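Local coordinates for siderophore-interacting protein (Aeromonas hydrophila, PDB 6K2L) that binds FAD and probably uses it to reduce ferric siderophores, so that the iron can be released inside the cell, at residues L13-I18 with N113-G118; R27-S32 with E94-F99. The protein carries 1 engineered substitution. One frame throughout, in Å; residues are numbered along the deposited sequence.

Contact 1: L13-I18 with N113-G118; sequences LTVKHI and NEVKPG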
ATOM      1  N   LEU A  13      -8.665  16.207  11.312  1.00 22.76           N
ATOM      2  CA  LEU A  13      -7.779  15.315  12.041  1.00 23.35           C
ATOM      3  C   LEU A  13      -6.927  16.120  13.002  1.00 23.06           C
ATOM      4  O   LEU A  13      -6.767  17.340  12.857  1.00 23.12           O
ATOM      5  CB  LEU A  13      -6.880  14.508  11.094  1.00 22.76           C
ATOM      6  CG  LEU A  13      -7.542  14.031   9.796  1.00 22.96           C
ATOM      7  CD1 LEU A  13      -6.532  13.467   8.809  1.00 18.73           C
ATOM      8  CD2 LEU A  13      -8.579  13.014  10.126  1.00 21.27           C
ATOM      9  N   THR A  14      -6.371  15.410  13.981  1.00 21.22           N
ATOM     10  CA  THR A  14      -5.494  15.988  14.983  1.00 22.10           C
ATOM     11  C   THR A  14      -4.090  15.417  14.800  1.00 21.89           C
ATOM     12  O   THR A  14      -3.920  14.243  14.448  1.00 19.11           O
ATOM     13  CB  THR A  14      -6.038  15.691  16.391  1.00 25.00           C
ATOM     14  OG1 THR A  14      -7.335  16.288  16.545  1.00 32.21           O
ATOM     15  CG2 THR A  14      -5.107  16.212  17.490  1.00 23.33           C
ATOM     16  N   VAL A  15      -3.079  16.247  15.031  1.00 19.27           N
ATOM     17  CA  VAL A  15      -1.712  15.750  14.947  1.00 21.52           C
ATOM     18  C   VAL A  15      -1.437  14.868  16.166  1.00 18.65           C
ATOM     19  O   VAL A  15      -1.613  15.285  17.312  1.00 17.14           O
ATOM     20  CB  VAL A  15      -0.709  16.912  14.856  1.00 19.18           C
ATOM     21  CG1 VAL A  15       0.725  16.371  14.892  1.00 16.22           C
ATOM     22  CG2 VAL A  15      -0.970  17.758  13.616  1.00 10.57           C
ATOM     23  N   LYS A  16      -1.027  13.634  15.926  1.00 20.30           N
ATOM     24  CA  LYS A  16      -0.621  12.711  16.971  1.00 21.13           C
ATOM     25  C   LYS A  16       0.852  12.885  17.310  1.00 21.05           C
ATOM     26  O   LYS A  16       1.200  13.066  18.480  1.00 26.65           O
ATOM     27  CB  LYS A  16      -0.898  11.272  16.520  1.00 28.87           C
ATOM     28  CG  LYS A  16      -0.969  10.250  17.621  1.00 31.62           C
ATOM     29  CD  LYS A  16      -1.662   9.005  17.124  1.00 32.72           C
ATOM     30  CE  LYS A  16      -0.770   7.793  17.246  1.00 39.94           C
ATOM     31  NZ  LYS A  16      -1.042   7.020  18.491  1.00 42.32           N
ATOM     32  N   HIS A  17       1.725  12.846  16.303  1.00 21.75           N
ATOM     33  CA  HIS A  17       3.151  13.041  16.517  1.00 19.64           C
ATOM     34  C   HIS A  17       3.829  13.440  15.216  1.00 20.40           C
ATOM     35  O   HIS A  17       3.308  13.226  14.121  1.00 19.08           O
ATOM     36  CB  HIS A  17       3.827  11.791  17.072  1.00 23.11           C
ATOM     37  CG  HIS A  17       3.586  10.560  16.255  1.00 26.30           C
ATOM     38  ND1 HIS A  17       4.282  10.290  15.092  1.00 23.85           N
ATOM     39  CD2 HIS A  17       2.730   9.524  16.435  1.00 26.88           C
ATOM     40  CE1 HIS A  17       3.873   9.133  14.602  1.00 27.56           C
ATOM     41  NE2 HIS A  17       2.928   8.650  15.392  1.00 31.90           N
ATOM     42  N   ILE A  18       5.022  13.995  15.370  1.00 20.22           N
ATOM     43  CA  ILE A  18       5.794  14.627  14.318  1.00 18.22           C
ATOM     44  C   ILE A  18       7.171  13.993  14.330  1.00 19.45           C
ATOM     45  O   ILE A  18       7.644  13.523  15.366  1.00 25.25           O
ATOM     46  CB  ILE A  18       5.881  16.153  14.543  1.00 18.53           C
ATOM     47  CG1 ILE A  18       4.486  16.737  14.708  1.00 20.27           C
ATOM     48  CG2 ILE A  18       6.582  16.840  13.414  1.00 23.15           C
ATOM     49  CD1 ILE A  18       4.263  17.362  16.050  1.00 22.07           C
ATOM     50  N   ASN A 113       5.854  24.090   9.793  1.00 17.20           N
ATOM     51  CA  ASN A 113       6.870  24.639  10.686  1.00 18.60           C
ATOM     52  C   ASN A 113       6.371  24.722  12.124  1.00 20.66           C
ATOM     53  O   ASN A 113       7.059  24.279  13.056  1.00 26.10           O
ATOM     54  CB  ASN A 113       7.319  26.007  10.185  1.00 13.90           C
ATOM     55  CG  ASN A 113       7.938  25.923   8.814  1.00 18.69           C
ATOM     56  OD1 ASN A 113       8.196  24.822   8.320  1.00 19.39           O
ATOM     57  ND2 ASN A 113       8.170  27.070   8.176  1.00 20.21           N
ATOM     58  N   GLU A 114       5.166  25.248  12.329  1.00 19.11           N
ATOM     59  CA  GLU A 114       4.710  25.445  13.695  1.00 20.17           C
ATOM     60  C   GLU A 114       4.149  24.186  14.332  1.00 19.43           C
ATOM     61  O   GLU A 114       3.838  24.207  15.532  1.00 21.31           O
ATOM     62  CB  GLU A 114       3.664  26.546  13.732  1.00 15.84           C
ATOM     63  CG  GLU A 114       4.238  27.908  13.445  1.00 17.32           C
ATOM     64  CD  GLU A 114       3.144  28.952  13.273  1.00 29.74           C
ATOM     65  OE1 GLU A 114       1.980  28.654  13.662  1.00 29.26           O
ATOM     66  OE2 GLU A 114       3.446  30.078  12.796  1.00 28.28           O
ATOM     67  N   VAL A 115       4.063  23.090  13.579  1.00 15.05           N
ATOM     68  CA  VAL A 115       3.210  21.973  13.964  1.00 20.23           C
ATOM     69  C   VAL A 115       3.561  21.485  15.360  1.00 20.12           C
ATOM     70  O   VAL A 115       4.734  21.353  15.725  1.00 19.74           O
ATOM     71  CB  VAL A 115       3.298  20.843  12.917  1.00 19.53           C
ATOM     72  CG1 VAL A 115       4.662  20.124  12.950  1.00 17.83           C
ATOM     73  CG2 VAL A 115       2.164  19.844  13.131  1.00 17.76           C
ATOM     74  N   LYS A 116       2.531  21.238  16.152  1.00 24.24           N
ATOM     75  CA  LYS A 116       2.615  20.645  17.476  1.00 24.59           C
ATOM     76  C   LYS A 116       1.642  19.484  17.523  1.00 23.10           C
ATOM     77  O   LYS A 116       0.654  19.465  16.783  1.00 25.65           O
ATOM     78  CB  LYS A 116       2.247  21.659  18.567  1.00 24.66           C
ATOM     79  CG  LYS A 116       3.368  21.999  19.508  1.00 33.36           C
ATOM     80  CD  LYS A 116       4.540  22.654  18.776  1.00 32.59           C
ATOM     81  CE  LYS A 116       5.326  23.582  19.729  1.00 45.87           C
ATOM     82  NZ  LYS A 116       6.776  23.801  19.336  1.00 35.38           N
ATOM     83  N   PRO A 117       1.879  18.501  18.373  1.00 21.19           N
ATOM     84  CA  PRO A 117       0.816  17.529  18.636  1.00 22.50           C
ATOM     85  C   PRO A 117      -0.400  18.271  19.166  1.00 23.92           C
ATOM     86  O   PRO A 117      -0.275  19.213  19.951  1.00 26.70           O
ATOM     87  CB  PRO A 117       1.432  16.589  19.679  1.00 24.26           C
ATOM     88  CG  PRO A 117       2.940  16.786  19.514  1.00 22.83           C
ATOM     89  CD  PRO A 117       3.091  18.240  19.158  1.00 21.82           C
ATOM     90  N   GLY A 118      -1.580  17.897  18.679  1.00 21.65           N
ATOM     91  CA  GLY A 118      -2.799  18.599  19.029  1.00 21.77           C
ATOM     92  C   GLY A 118      -3.268  19.635  18.020  1.00 25.24           C
ATOM     93  O   GLY A 118      -4.410  20.101  18.128  1.00 25.15           O
TER

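Contact 2: R27-S32 with E94-F99; sequences RICLTS and ELDIDF. With FAD (flavin-adenine dinucleotide), chain C.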
ATOM      1  N   ARG A  27       7.544  14.297   8.715  1.00 16.87           N
ATOM      2  CA  ARG A  27       6.429  13.351   8.668  1.00 14.88           C
ATOM      3  C   ARG A  27       5.476  13.672   9.810  1.00 19.48           C
ATOM      4  O   ARG A  27       5.807  13.460  10.988  1.00 17.85           O
ATOM      5  CB  ARG A  27       6.921  11.909   8.787  1.00 17.09           C
ATOM      6  CG  ARG A  27       5.802  10.869   8.960  1.00 18.74           C
ATOM      7  CD  ARG A  27       6.226   9.472   8.453  1.00 19.07           C
ATOM      8  NE  ARG A  27       6.976   9.597   7.209  1.00 21.68           N
ATOM      9  CZ  ARG A  27       8.005   8.830   6.850  1.00 25.04           C
ATOM     10  NH1 ARG A  27       8.416   7.837   7.640  1.00 25.20           N
ATOM     11  NH2 ARG A  27       8.618   9.071   5.688  1.00 22.30           N
ATOM     12  N   ILE A  28       4.292  14.171   9.467  1.00 14.85           N
ATOM     13  CA  ILE A  28       3.267  14.515  10.438  1.00 11.54           C
ATOM     14  C   ILE A  28       2.221  13.415  10.409  1.00 15.23           C
ATOM     15  O   ILE A  28       1.703  13.061   9.343  1.00 14.39           O
ATOM     16  CB  ILE A  28       2.654  15.884  10.132  1.00 12.66           C
ATOM     17  CG1 ILE A  28       3.715  16.979  10.309  1.00 16.72           C
ATOM     18  CG2 ILE A  28       1.458  16.086  10.988  1.00 14.15           C
ATOM     19  CD1 ILE A  28       3.283  18.359   9.783  1.00 17.52           C
ATOM     20  N   CYS A  29       1.956  12.830  11.564  1.00 16.09           N
ATOM     21  CA  CYS A  29       1.032  11.715  11.672  1.00 16.00           C
ATOM     22  C   CYS A  29      -0.264  12.217  12.277  1.00 17.30           C
ATOM     23  O   CYS A  29      -0.270  12.770  13.377  1.00 16.71           O
ATOM     24  CB  CYS A  29       1.622  10.601  12.525  1.00 17.74           C
ATOM     25  SG  CYS A  29       0.368   9.393  12.961  1.00 25.52           S
ATOM     26  N   LEU A  30      -1.352  12.032  11.561  1.00 15.31           N
ATOM     27  CA  LEU A  30      -2.634  12.597  11.910  1.00 19.21           C
ATOM     28  C   LEU A  30      -3.583  11.465  12.256  1.00 23.05           C
ATOM     29  O   LEU A  30      -3.487  10.361  11.718  1.00 18.30           O
ATOM     30  CB  LEU A  30      -3.179  13.419  10.760  1.00 17.44           C
ATOM     31  CG  LEU A  30      -2.284  14.615  10.425  1.00 13.06           C
ATOM     32  CD1 LEU A  30      -2.249  14.796   8.936  1.00 17.87           C
ATOM     33  CD2 LEU A  30      -2.845  15.827  11.075  1.00 14.08           C
ATOM     34  N   THR A  31      -4.478  11.732  13.191  1.00 26.62           N
ATOM     35  CA  THR A  31      -5.383  10.706  13.660  1.00 23.76           C
ATOM     36  C   THR A  31      -6.747  11.314  13.917  1.00 22.15           C
ATOM     37  O   THR A  31      -6.867  12.508  14.205  1.00 21.65           O
ATOM     38  CB  THR A  31      -4.856  10.029  14.933  1.00 25.35           C
ATOM     39  OG1 THR A  31      -5.804   9.043  15.362  1.00 29.75           O
ATOM     40  CG2 THR A  31      -4.609  11.049  16.063  1.00 24.70           C
ATOM     41  N   SER A  32      -7.768  10.469  13.803  1.00 23.70           N
ATOM     42  CA  SER A  32      -9.171  10.751  14.082  1.00 24.72           C
ATOM     43  C   SER A  32      -9.961   9.455  14.028  1.00 34.41           C
ATOM     44  O   SER A  32      -9.653   8.567  13.211  1.00 35.52           O
ATOM     45  CB  SER A  32      -9.778  11.733  13.082  1.00 27.93           C
ATOM     46  OG  SER A  32     -10.944  12.361  13.607  1.00 32.99           O
ATOM     47  N   GLU A  94      -4.524   6.144  11.775  1.00 21.82           N
ATOM     48  CA  GLU A  94      -3.428   7.083  11.552  1.00 23.46           C
ATOM     49  C   GLU A  94      -3.225   7.312  10.064  1.00 24.09           C
ATOM     50  O   GLU A  94      -3.397   6.393   9.256  1.00 25.50           O
ATOM     51  CB  GLU A  94      -2.111   6.575  12.166  1.00 25.66           C
ATOM     52  CG  GLU A  94      -2.008   6.766  13.683  1.00 33.04           C
ATOM     53  CD  GLU A  94      -0.872   5.950  14.302  1.00 38.89           C
ATOM     54  OE1 GLU A  94       0.210   5.891  13.675  1.00 41.54           O
ATOM     55  OE2 GLU A  94      -1.049   5.379  15.410  1.00 40.86           O
ATOM     56  N   LEU A  95      -2.839   8.539   9.714  1.00 19.66           N
ATOM     57  CA  LEU A  95      -2.581   8.952   8.345  1.00 19.21           C
ATOM     58  C   LEU A  95      -1.348   9.847   8.334  1.00 15.43           C
ATOM     59  O   LEU A  95      -1.316  10.840   9.052  1.00 16.50           O
ATOM     60  CB  LEU A  95      -3.800   9.694   7.767  1.00 21.59           C
ATOM     61  CG  LEU A  95      -3.674   9.957   6.263  1.00 16.65           C
ATOM     62  CD1 LEU A  95      -4.935   9.595   5.554  1.00 18.15           C
ATOM     63  CD2 LEU A  95      -3.272  11.408   6.000  1.00 13.11           C
ATOM     64  N   ASP A  96      -0.342   9.519   7.519  1.00 16.06           N
ATOM     65  CA  ASP A  96       0.940  10.228   7.475  1.00 16.30           C
ATOM     66  C   ASP A  96       1.029  11.149   6.270  1.00 10.63           C
ATOM     67  O   ASP A  96       0.860  10.711   5.133  1.00 12.56           O
ATOM     68  CB  ASP A  96       2.110   9.236   7.375  1.00 17.70           C
ATOM     69  CG  ASP A  96       2.404   8.557   8.677  1.00 23.30           C
ATOM     70  OD1 ASP A  96       1.919   9.062   9.713  1.00 16.65           O
ATOM     71  OD2 ASP A  96       3.115   7.516   8.667  1.00 31.63           O
ATOM     72  N   ILE A  97       1.356  12.408   6.500  1.00 10.77           N
ATOM     73  CA  ILE A  97       1.687  13.316   5.409  1.00 11.86           C
ATOM     74  C   ILE A  97       3.095  13.844   5.624  1.00 12.64           C
ATOM     75  O   ILE A  97       3.406  14.318   6.724  1.00 10.91           O
ATOM     76  CB  ILE A  97       0.696  14.480   5.325  1.00 10.61           C
ATOM     77  CG1 ILE A  97      -0.717  13.939   5.201  1.00 10.33           C
ATOM     78  CG2 ILE A  97       1.041  15.335   4.128  1.00 11.50           C
ATOM     79  CD1 ILE A  97      -1.797  15.057   5.365  1.00 13.02           C
ATOM     80  N   ASP A  98       3.937  13.792   4.573  1.00 10.75           N
ATOM     81  CA  ASP A  98       5.320  14.281   4.636  1.00  9.84           C
ATOM     82  C   ASP A  98       5.470  15.653   3.966  1.00 13.65           C
ATOM     83  O   ASP A  98       5.253  15.789   2.752  1.00 14.91           O
ATOM     84  CB  ASP A  98       6.284  13.309   3.966  1.00 11.60           C
ATOM     85  CG  ASP A  98       6.458  11.996   4.722  1.00 21.21           C
ATOM     86  OD1 ASP A  98       5.900  11.813   5.839  1.00 18.00           O
ATOM     87  OD2 ASP A  98       7.191  11.131   4.174  1.00 22.24           O
ATOM     88  N   PHE A  99       5.911  16.646   4.739  1.00 12.88           N
ATOM     89  CA  PHE A  99       6.037  18.038   4.302  1.00 14.09           C
ATOM     90  C   PHE A  99       7.482  18.361   3.919  1.00 10.79           C
ATOM     91  O   PHE A  99       8.393  18.190   4.741  1.00 11.11           O
ATOM     92  CB  PHE A  99       5.570  18.979   5.426  1.00 10.75           C
ATOM     93  CG  PHE A  99       4.083  19.065   5.555  1.00 12.80           C
ATOM     94  CD1 PHE A  99       3.356  18.024   6.145  1.00 15.04           C
ATOM     95  CD2 PHE A  99       3.389  20.162   5.060  1.00 15.38           C
ATOM     96  CE1 PHE A  99       1.971  18.084   6.234  1.00 12.40           C
ATOM     97  CE2 PHE A  99       2.001  20.227   5.157  1.00  9.72           C
ATOM     98  CZ  PHE A  99       1.299  19.193   5.745  1.00 12.19           C
TER
HETATM   99  PA  FAD C 301       2.957  28.224  -1.258  1.00 13.84           P
HETATM  100  O1A FAD C 301       2.102  29.151  -0.454  1.00 21.17           O
HETATM  101  O2A FAD C 301       2.239  27.439  -2.364  1.00 13.73           O
HETATM  102  O5B FAD C 301       4.183  28.944  -2.040  1.00 23.40           O
HETATM  103  C5B FAD C 301       5.048  29.894  -1.383  1.00 18.13           C
HETATM  104  C4B FAD C 301       6.388  30.021  -2.078  1.00 20.30           C
HETATM  105  O4B FAD C 301       7.248  28.919  -1.708  1.00 27.23           O
HETATM  106  C3B FAD C 301       6.389  30.044  -3.605  1.00 25.75           C
HETATM  107  O3B FAD C 301       7.413  30.915  -4.081  1.00 26.83           O
HETATM  108  C2B FAD C 301       6.660  28.577  -3.968  1.00 23.87           C
HETATM  109  O2B FAD C 301       7.301  28.374  -5.225  1.00 20.74           O
HETATM  110  C1B FAD C 301       7.604  28.153  -2.848  1.00 20.86           C
HETATM  111  N9A FAD C 301       7.456  26.767  -2.478  1.00 19.84           N
HETATM  112  C8A FAD C 301       6.281  26.069  -2.358  1.00 20.47           C
HETATM  113  N7A FAD C 301       6.436  24.825  -1.967  1.00 19.11           N
HETATM  114  C5A FAD C 301       7.810  24.704  -1.808  1.00 20.24           C
HETATM  115  C6A FAD C 301       8.625  23.630  -1.408  1.00 19.81           C
HETATM  116  N6A FAD C 301       8.146  22.438  -1.049  1.00 14.34           N
HETATM  117  N1A FAD C 301       9.966  23.838  -1.366  1.00 20.93           N
HETATM  118  C2A FAD C 301      10.440  25.039  -1.711  1.00 22.86           C
HETATM  119  N3A FAD C 301       9.764  26.130  -2.094  1.00 25.42           N
HETATM  120  C4A FAD C 301       8.448  25.896  -2.117  1.00 19.38           C
HETATM  121  N1  FAD C 301       4.415  18.942  -1.315  1.00 10.72           N
HETATM  122  C2  FAD C 301       4.894  18.345  -0.184  1.00 13.28           C
HETATM  123  O2  FAD C 301       5.650  18.932   0.594  1.00 13.02           O
HETATM  124  N3  FAD C 301       4.543  17.036   0.109  1.00 13.53           N
HETATM  125  C4  FAD C 301       3.727  16.229  -0.644  1.00 14.20           C
HETATM  126  O4  FAD C 301       3.481  15.080  -0.275  1.00 13.07           O
HETATM  127  C4X FAD C 301       3.208  16.874  -1.838  1.00 15.22           C
HETATM  128  N5  FAD C 301       2.399  16.173  -2.626  1.00 13.46           N
HETATM  129  C5X FAD C 301       1.919  16.784  -3.758  1.00 11.97           C
HETATM  130  C6  FAD C 301       1.093  16.057  -4.604  1.00 10.76           C
HETATM  131  C7  FAD C 301       0.596  16.616  -5.779  1.00 13.60           C
HETATM  132  C7M FAD C 301      -0.318  15.798  -6.655  1.00 12.29           C
HETATM  133  C8  FAD C 301       0.909  17.952  -6.096  1.00 15.68           C
HETATM  134  C8M FAD C 301       0.354  18.613  -7.335  1.00 13.78           C
HETATM  135  C9  FAD C 301       1.723  18.687  -5.240  1.00 13.08           C
HETATM  136  C9A FAD C 301       2.237  18.115  -4.085  1.00 11.46           C
HETATM  137  N10 FAD C 301       3.098  18.828  -3.226  1.00 13.34           N
HETATM  138  C10 FAD C 301       3.615  18.231  -2.093  1.00 12.55           C
HETATM  139  C1' FAD C 301       3.489  20.214  -3.546  1.00 16.35           C
HETATM  140  C2' FAD C 301       2.872  21.273  -2.631  1.00 15.71           C
HETATM  141  O2' FAD C 301       1.473  21.441  -2.884  1.00 10.66           O
HETATM  142  C3' FAD C 301       3.602  22.598  -2.866  1.00 17.04           C
HETATM  143  O3' FAD C 301       4.900  22.504  -2.286  1.00 14.55           O
HETATM  144  C4' FAD C 301       2.890  23.827  -2.302  1.00 16.29           C
HETATM  145  O4' FAD C 301       3.312  24.976  -3.043  1.00 18.02           O
HETATM  146  C5' FAD C 301       3.160  23.993  -0.822  1.00 14.97           C
HETATM  147  O5' FAD C 301       2.336  25.055  -0.308  1.00 18.37           O
HETATM  148  P   FAD C 301       2.915  26.143   0.677  1.00 15.31           P
HETATM  149  O1P FAD C 301       1.694  26.837   1.295  1.00 19.47           O
HETATM  150  O2P FAD C 301       3.862  25.579   1.638  1.00 16.45           O
HETATM  151  O3P FAD C 301       3.660  27.166  -0.300  1.00 18.31           O

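Contact 1: L13-I18 with N113-G118
The contact lies in the antiparallel beta barrel of the FAD-binding domain. Strand 11-20 receives the turn that leads from helix 107-114 to strand 120-123. V15 and L13 also share backbone hydrogen bonds with D119 and L121, so the strands at the two ends of the sheet meet here and close the barrel.

V115 is the first residue of 113-118 to touch the strand. Its CG1 sits in the crowded position between the backbone N and the carbonyl carbon (chi1 71°). V115 and I18 reach toward each other tip to tip, V115 CG1 lying 3.8 Å from I18 CG1. The other branch, CG2 of V115, turns to V15 and lies 3.8 Å from V15 CG2, where the two valines cross obliquely.

The CB of K116 points away from the strand. K116 takes part through its backbone: K116 O lies 3.5 Å from V15 CB, and K116 N is held by the carboxylate of D119.

P117 lays its ring beside the strand. I18 CD1 packs 3.4 Å from P117 CD, and the two side chains cross at about a right angle. Another ring carbon, P117 CB, rests 3.7 Å from K16 O. K16 and H17 form a classic beta bulge opposite C29, so the strand is irregular just where the proline lies along it.

G118 ends the contact with a positive phi of 98°. Having no CB, it avoids a clash with the carbonyl oxygen before it. T14 CG2, anti to the backbone N, packs against the glycine backbone. G118 N gives a nearly straight hydrogen bond (163°) to V15 O at 2.9 Å, in the carbonyl plane and on a lone pair of that oxygen.

Contact 2: R27-S32 with E94-F99
Strands 25-31 and 94-100 are antiparallel neighbours in the FAD-binding barrel. I28 with I97 and L30 with L95 are hydrogen-bonded pairs, each joined by two backbone N-H...O bonds. R27 with D98 and C29 with D96 are non-hydrogen-bonded pairs, and they face the other side of the sheet.

R27 carries the main side-chain link. R27 CB already lies 3.1 Å from D98 OD1. CG is anti to the backbone N, and it continues alongside the same carboxylate. R27 CD comes 3.7 Å from D96 OD2, but the charged NE stays too far from that oxygen for contact. The chain then bends at chi3 (-41°) and presents the NE side of the guanidinium to D98. R27 NE binds D98 OD1 at 2.8 Å, and R27 NH2 binds D98 OD2 at 2.9 Å. CZ, between the two bonds, faces D98 OD2. Both oxygens use their syn lone pairs. The two planes are only 17° apart, so this is a side-on, two-bond salt bridge.

R89 pairs with both D96 and E94 on this face. The other face is apolar. L30 and I97 cross obliquely, with L30 CD1 3.6 Å from I97 CD1, and I28 CD1 packs 3.7 Å from F99 CD1.

The backbone of D98 serves the cofactor. FAD N3 donates to D98 O at 3.0 Å, nearly straight (167°). The double grip of R27 fixes the rotation of the buried D98 carboxylate and probably keeps it ionised, while the main chain of the same residue holds the pyrimidine edge of the flavin.

Contacts 1 and 2 belong to the same closed antiparallel barrel, and their centres are about 8 Å apart. Strands 11-20 and 25-31 are consecutive in the chain and adjacent in the sheet. They join the contacts directly, with probable hydrogen bonds from K16 N to C29 O and from T31 N to T14 O. Along the chain the order is 13-18, 27-32, 94-99, 113-118, so contact 2 falls within the span bounded by contact 1. I28 of contact 2 also touches V115 of contact 1. Contact 2 reaches the flavin, whereas contact 1 lies farther out, where the barrel closes. The second, parallel-sheet domain takes no part in either.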